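Local coordinates for xylanase and alpha-amylase inhibitor protein (Scadoxus multiflorus, PDB 3MU7) that inhibits xylanase and alpha-amylase through a TIM-barrel scaffold of the glycosyl hydrolase family 18 type, at residues Val68-Ser73 with Ala116-Ile121; Glu149-Ala154 with Thr173-Trp178. One frame throughout, in Å; residues are numbered along the deposited sequence.

Interaction 1 (Val68-Ser73 with Ala116-Ile121); sequences VKVLLS and AVLDGI
Leu72 and Ile121 pair in parallel beta register, CA atoms 5.0 Å apart, with Leu72 N bonded to Gly120 O at 3.1 Å. Just before it, Asp119 leaves strand geometry and grips Val70 twice: Asp119 N donates to Val70 O, nearly along the C=O axis, and the carboxylate takes Val70 N at OD2 (2.9 Å, 173° at the hydrogen). With CG beside its backbone N (chi1 -61°), the carboxylate reaches back along the edge of strand 69-76, and OD2 is met on its anti side. Gln64 NE2 also donates to Asp119 OD2. Gly120 has no side chain, and Leu71 CD2 lies over its backbone, 3.6 Å from Gly120 CA. On the other face of the sheet Leu118 CD1 presses tightly on Leu72 CB, at 3.5 Å, while its CD2 meets Val70 CG1 at 4.1 Å. The two strands are parallel neighbours in a TIM barrel; Asp119 and Asp122 fall in what probably corresponds to the family 18 DxxDxDxE signature. Ile60 of helix 56-65 and Phe100 of helix 86-101 cover Leu118, the latter helix also packing on Leu72 and Ile121, whereas strand 29-37 flanks strand 69-76 and Leu71 touches Thr153 of strand 151-154, inside the barrel.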
loop_
_atom_site.group_PDB
_atom_site.type_symbol
_atom_site.label_atom_id
_atom_site.label_comp_id
_atom_site.label_asym_id
_atom_site.label_seq_id
_atom_site.Cartn_x
_atom_site.Cartn_y
_atom_site.Cartn_z
ATOM N N VAL A 68 -7.046 10.846 -7.679
ATOM C CA VAL A 68 -6.574 9.836 -6.737
ATOM C C VAL A 68 -6.016 8.623 -7.478
ATOM O O VAL A 68 -6.684 8.049 -8.349
ATOM C CB VAL A 68 -7.717 9.418 -5.779
ATOM C CG1 VAL A 68 -7.188 8.469 -4.714
ATOM C CG2 VAL A 68 -8.353 10.633 -5.132
ATOM N N LYS A 69 -4.792 8.236 -7.152
ATOM C CA LYS A 69 -4.205 7.031 -7.726
ATOM C C LYS A 69 -4.726 5.807 -6.988
ATOM O O LYS A 69 -4.810 5.800 -5.755
ATOM C CB LYS A 69 -2.682 7.085 -7.663
ATOM C CG LYS A 69 -2.065 8.132 -8.587
ATOM C CD LYS A 69 -0.547 8.079 -8.583
ATOM C CE LYS A 69 0.027 8.847 -9.770
ATOM N NZ LYS A 69 1.517 8.836 -9.772
ATOM N N VAL A 70 -5.083 4.782 -7.751
ATOM C CA VAL A 70 -5.655 3.564 -7.195
ATOM C C VAL A 70 -4.740 2.390 -7.508
ATOM O O VAL A 70 -4.453 2.106 -8.679
ATOM C CB VAL A 70 -7.066 3.291 -7.756
ATOM C CG1 VAL A 70 -7.666 2.073 -7.091
ATOM C CG2 VAL A 70 -7.976 4.504 -7.552
ATOM N N LEU A 71 -4.286 1.716 -6.456
ATOM C CA LEU A 71 -3.364 0.583 -6.582
ATOM C C LEU A 71 -4.046 -0.684 -6.125
ATOM O O LEU A 71 -4.993 -0.638 -5.336
ATOM C CB LEU A 71 -2.117 0.798 -5.723
ATOM C CG LEU A 71 -1.400 2.142 -5.801
ATOM C CD1 LEU A 71 -0.237 2.178 -4.814
ATOM C CD2 LEU A 71 -0.923 2.445 -7.190
ATOM N N LEU A 72 -3.570 -1.818 -6.631
ATOM C CA LEU A 72 -3.934 -3.114 -6.083
ATOM C C LEU A 72 -2.773 -3.628 -5.259
ATOM O O LEU A 72 -1.620 -3.649 -5.714
ATOM C CB LEU A 72 -4.236 -4.134 -7.184
ATOM C CG LEU A 72 -4.503 -5.580 -6.739
ATOM C CD1 LEU A 72 -5.773 -5.687 -5.893
ATOM C CD2 LEU A 72 -4.565 -6.513 -7.939
ATOM N N SER A 73 -3.081 -4.048 -4.041
ATOM C CA SER A 73 -2.080 -4.620 -3.160
ATOM C C SER A 73 -2.082 -6.143 -3.227
ATOM O O SER A 73 -3.136 -6.785 -3.095
ATOM C CB SER A 73 -2.319 -4.151 -1.733
ATOM O OG SER A 73 -1.253 -4.537 -0.883
ATOM N N ALA A 116 -11.530 -1.127 -15.829
ATOM C CA ALA A 116 -10.661 -0.202 -15.107
ATOM C C ALA A 116 -9.198 -0.569 -15.333
ATOM O O ALA A 116 -8.859 -1.751 -15.501
ATOM C CB ALA A 116 -10.979 -0.228 -13.634
ATOM N N VAL A 117 -8.352 0.452 -15.367
ATOM C CA VAL A 117 -6.912 0.273 -15.467
ATOM C C VAL A 117 -6.314 0.953 -14.249
ATOM O O VAL A 117 -6.454 2.162 -14.065
ATOM C CB VAL A 117 -6.335 0.877 -16.767
ATOM C CG1 VAL A 117 -4.818 0.732 -16.796
ATOM C CG2 VAL A 117 -6.957 0.207 -17.994
ATOM N N LEU A 118 -5.662 0.163 -13.409
ATOM C CA LEU A 118 -5.119 0.656 -12.150
ATOM C C LEU A 118 -3.837 1.444 -12.343
ATOM O O LEU A 118 -3.176 1.350 -13.383
ATOM C CB LEU A 118 -4.884 -0.500 -11.182
ATOM C CG LEU A 118 -6.105 -1.331 -10.806
ATOM C CD1 LEU A 118 -5.713 -2.295 -9.710
ATOM C CD2 LEU A 118 -7.266 -0.458 -10.353
ATOM N N ASP A 119 -3.487 2.217 -11.320
ATOM C CA ASP A 119 -2.302 3.051 -11.348
ATOM C C ASP A 119 -1.042 2.374 -10.841
ATOM O O ASP A 119 0.023 2.981 -10.859
ATOM C CB ASP A 119 -2.570 4.337 -10.585
ATOM C CG ASP A 119 -3.700 5.121 -11.193
ATOM O OD1 ASP A 119 -3.515 5.624 -12.322
ATOM O OD2 ASP A 119 -4.775 5.195 -10.570
ATOM N N GLY A 120 -1.149 1.126 -10.394
ATOM C CA GLY A 120 0.031 0.407 -9.945
ATOM C C GLY A 120 -0.270 -0.741 -9.018
ATOM O O GLY A 120 -1.437 -1.057 -8.737
ATOM N N ILE A 121 0.816 -1.350 -8.545
ATOM C CA ILE A 121 0.782 -2.531 -7.691
ATOM C C ILE A 121 1.569 -2.267 -6.423
ATOM O O ILE A 121 2.700 -1.774 -6.477
ATOM C CB ILE A 121 1.392 -3.772 -8.414
ATOM C CG1 ILE A 121 0.688 -4.067 -9.753
ATOM C CG2 ILE A 121 1.424 -4.993 -7.486
ATOM C CD1 ILE A 121 -0.788 -4.406 -9.639
#

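Interaction 2 (Glu149-Ala154 with Thr173-Trp178); sequences EFALTA and TFDAIW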
loop_
_atom_site.group_PDB
_atom_site.type_symbol
_atom_site.label_atom_id
_atom_site.label_comp_id
_atom_site.label_asym_id
_atom_site.label_seq_id
_atom_site.Cartn_x
_atom_site.Cartn_y
_atom_site.Cartn_z
ATOM N N GLU A 149 2.530 3.202 -18.289
ATOM C CA GLU A 149 3.271 3.552 -17.086
ATOM C C GLU A 149 2.381 3.358 -15.860
ATOM O O GLU A 149 1.229 3.792 -15.840
ATOM C CB GLU A 149 3.774 5.001 -17.191
ATOM C CG GLU A 149 4.101 5.706 -15.871
ATOM C CD GLU A 149 5.375 5.208 -15.201
ATOM O OE1 GLU A 149 5.989 4.234 -15.690
ATOM O OE2 GLU A 149 5.766 5.799 -14.172
ATOM N N PHE A 150 2.919 2.689 -14.845
ATOM C CA PHE A 150 2.235 2.513 -13.563
ATOM C C PHE A 150 3.275 2.511 -12.453
ATOM O O PHE A 150 4.466 2.393 -12.723
ATOM C CB PHE A 150 1.440 1.205 -13.548
ATOM C CG PHE A 150 2.275 -0.015 -13.848
ATOM C CD1 PHE A 150 2.969 -0.667 -12.833
ATOM C CD2 PHE A 150 2.382 -0.502 -15.152
ATOM C CE1 PHE A 150 3.751 -1.782 -13.112
ATOM C CE2 PHE A 150 3.155 -1.618 -15.433
ATOM C CZ PHE A 150 3.841 -2.257 -14.413
ATOM N N ALA A 151 2.818 2.617 -11.210
ATOM C CA ALA A 151 3.699 2.631 -10.049
ATOM C C ALA A 151 3.883 1.258 -9.422
ATOM O O ALA A 151 3.011 0.390 -9.501
ATOM C CB ALA A 151 3.167 3.599 -9.012
ATOM N N LEU A 152 5.037 1.082 -8.782
ATOM C CA LEU A 152 5.287 -0.052 -7.907
ATOM C C LEU A 152 5.585 0.482 -6.523
ATOM O O LEU A 152 6.439 1.358 -6.354
ATOM C CB LEU A 152 6.456 -0.896 -8.421
ATOM C CG LEU A 152 6.196 -1.637 -9.740
ATOM C CD1 LEU A 152 7.484 -2.231 -10.307
ATOM C CD2 LEU A 152 5.119 -2.697 -9.578
ATOM N N THR A 153 4.865 -0.029 -5.528
ATOM C CA THR A 153 5.069 0.412 -4.150
ATOM C C THR A 153 5.245 -0.792 -3.246
ATOM O O THR A 153 4.959 -1.918 -3.651
ATOM C CB THR A 153 3.897 1.284 -3.651
ATOM O OG1 THR A 153 2.697 0.509 -3.634
ATOM C CG2 THR A 153 3.678 2.491 -4.554
ATOM N N ALA A 154 5.741 -0.562 -2.030
ATOM C CA ALA A 154 5.924 -1.642 -1.063
ATOM C C ALA A 154 5.528 -1.195 0.337
ATOM O O ALA A 154 5.615 -0.007 0.675
ATOM C CB ALA A 154 7.364 -2.149 -1.072
ATOM N N THR A 173 13.621 -0.410 -7.137
ATOM C CA THR A 173 12.506 -0.583 -8.070
ATOM C C THR A 173 11.220 0.144 -7.652
ATOM O O THR A 173 10.399 0.468 -8.508
ATOM C CB THR A 173 12.236 -2.097 -8.324
ATOM O OG1 THR A 173 11.426 -2.288 -9.500
ATOM C CG2 THR A 173 11.598 -2.765 -7.110
ATOM N N PHE A 174 11.041 0.411 -6.357
ATOM C CA PHE A 174 9.784 0.994 -5.884
ATOM C C PHE A 174 9.756 2.504 -6.003
ATOM O O PHE A 174 10.698 3.198 -5.594
ATOM C CB PHE A 174 9.468 0.563 -4.451
ATOM C CG PHE A 174 9.284 -0.918 -4.309
ATOM C CD1 PHE A 174 10.229 -1.680 -3.637
ATOM C CD2 PHE A 174 8.176 -1.555 -4.871
ATOM C CE1 PHE A 174 10.072 -3.058 -3.523
ATOM C CE2 PHE A 174 8.014 -2.924 -4.761
ATOM C CZ PHE A 174 8.958 -3.680 -4.081
ATOM N N ASP A 175 8.664 3.010 -6.566
ATOM C CA ASP A 175 8.418 4.440 -6.651
ATOM C C ASP A 175 8.184 5.059 -5.285
ATOM O O ASP A 175 8.527 6.220 -5.055
ATOM C CB ASP A 175 7.209 4.692 -7.541
ATOM C CG ASP A 175 7.440 4.215 -8.947
ATOM O OD1 ASP A 175 8.233 4.859 -9.665
ATOM O OD2 ASP A 175 6.870 3.180 -9.331
ATOM N N ALA A 176 7.581 4.281 -4.386
ATOM C CA ALA A 176 7.304 4.727 -3.033
ATOM C C ALA A 176 7.216 3.523 -2.134
ATOM O O ALA A 176 6.878 2.421 -2.570
ATOM C CB ALA A 176 6.004 5.514 -2.970
ATOM N N ILE A 177 7.543 3.735 -0.872
ATOM C CA ILE A 177 7.286 2.728 0.139
ATOM C C ILE A 177 6.564 3.384 1.300
ATOM O O ILE A 177 6.778 4.563 1.587
ATOM C CB ILE A 177 8.569 2.016 0.605
ATOM C CG1 ILE A 177 9.413 2.913 1.502
ATOM C CG2 ILE A 177 9.343 1.440 -0.589
ATOM C CD1 ILE A 177 10.597 2.213 2.093
ATOM N N TRP A 178 5.666 2.640 1.930
ATOM C CA TRP A 178 5.044 3.068 3.187
ATOM C C TRP A 178 5.445 2.050 4.227
ATOM O O TRP A 178 5.098 0.863 4.140
ATOM C CB TRP A 178 3.513 3.199 3.103
ATOM C CG TRP A 178 2.924 2.671 1.839
ATOM C CD1 TRP A 178 2.637 1.367 1.549
ATOM C CD2 TRP A 178 2.568 3.433 0.678
ATOM N NE1 TRP A 178 2.128 1.272 0.272
ATOM C CE2 TRP A 178 2.075 2.524 -0.282
ATOM C CE3 TRP A 178 2.619 4.796 0.355
ATOM C CZ2 TRP A 178 1.628 2.937 -1.544
ATOM C CZ3 TRP A 178 2.186 5.202 -0.904
ATOM C CH2 TRP A 178 1.695 4.277 -1.834
HETATM O O HOH W 1 6.805 4.416 -12.212
#
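Ala154 CB sits over the centre of the Phe174 ring, 3.6 Å from its centroid and 5° off the normal, a CH-pi contact; Thr173 CG2 covers the opposite face, so the ring is sandwiched between two methyls. Leu152 C lies at the ring edge, and Leu152 CB is 4.0 Å from Phe174 CD2. Beside it, Asp175 clasps Leu152 twice: its N donates to Leu152 O, and OD2 receives Leu152 N at 2.8 Å through the anti lone pair, 169° at the hydrogen. Farther along, Ala154 N reaches Ala176 O and Ala154 O accepts Trp178 N at 2.9 Å, completing a parallel ladder. Trp178, its chi1 at an unusual 9°, is swung back so that CZ2 lies 3.4 Å from Thr153 OG1, the two side chains crossing obliquely. Asp122 OD1 positions both groups, bonding Thr153 OG1 and Trp178 NE1, while Phe214 and Tyr29 meet the indole edge-to-face. Val168 and Ile169 of helix 166-170, the helix of this beta-alpha-beta unit, pack on Phe174. Arg144 forms a salt bridge to Asp175 OD2, and a water lies between Glu149 OE2 and Asp175 OD1, 2.6 Å from Glu149 OE2. Arg144 probably favours the ionised carboxylate of Asp175, which the like charge of Glu149 nearby would disfavour; OD2 is shared by the arginine and Leu152 N.

Interactions 1 and 2 have centres 11 Å apart and follow one another along the chain and around the barrel: strand 120-125 of interaction 1 is the neighbour of strand 151-154 of interaction 2. Two probable backbone hydrogen bonds join them, from Ala151 N to Asp119 O at 2.8 Å and from Thr153 N to Ile121 O at 2.9 Å. Leu71 CD1 also packs 3.6 Å from Thr153 OG1. Asp122, just beyond 116-121, links their polar groups: its OD2 bonds Ser73 OG, and it is the same residue whose OD1 is used in interaction 2. A PEG lies about 4 Å from the side chain of Val68; the side chain of Trp178 is about 11 Å from a bound PEG.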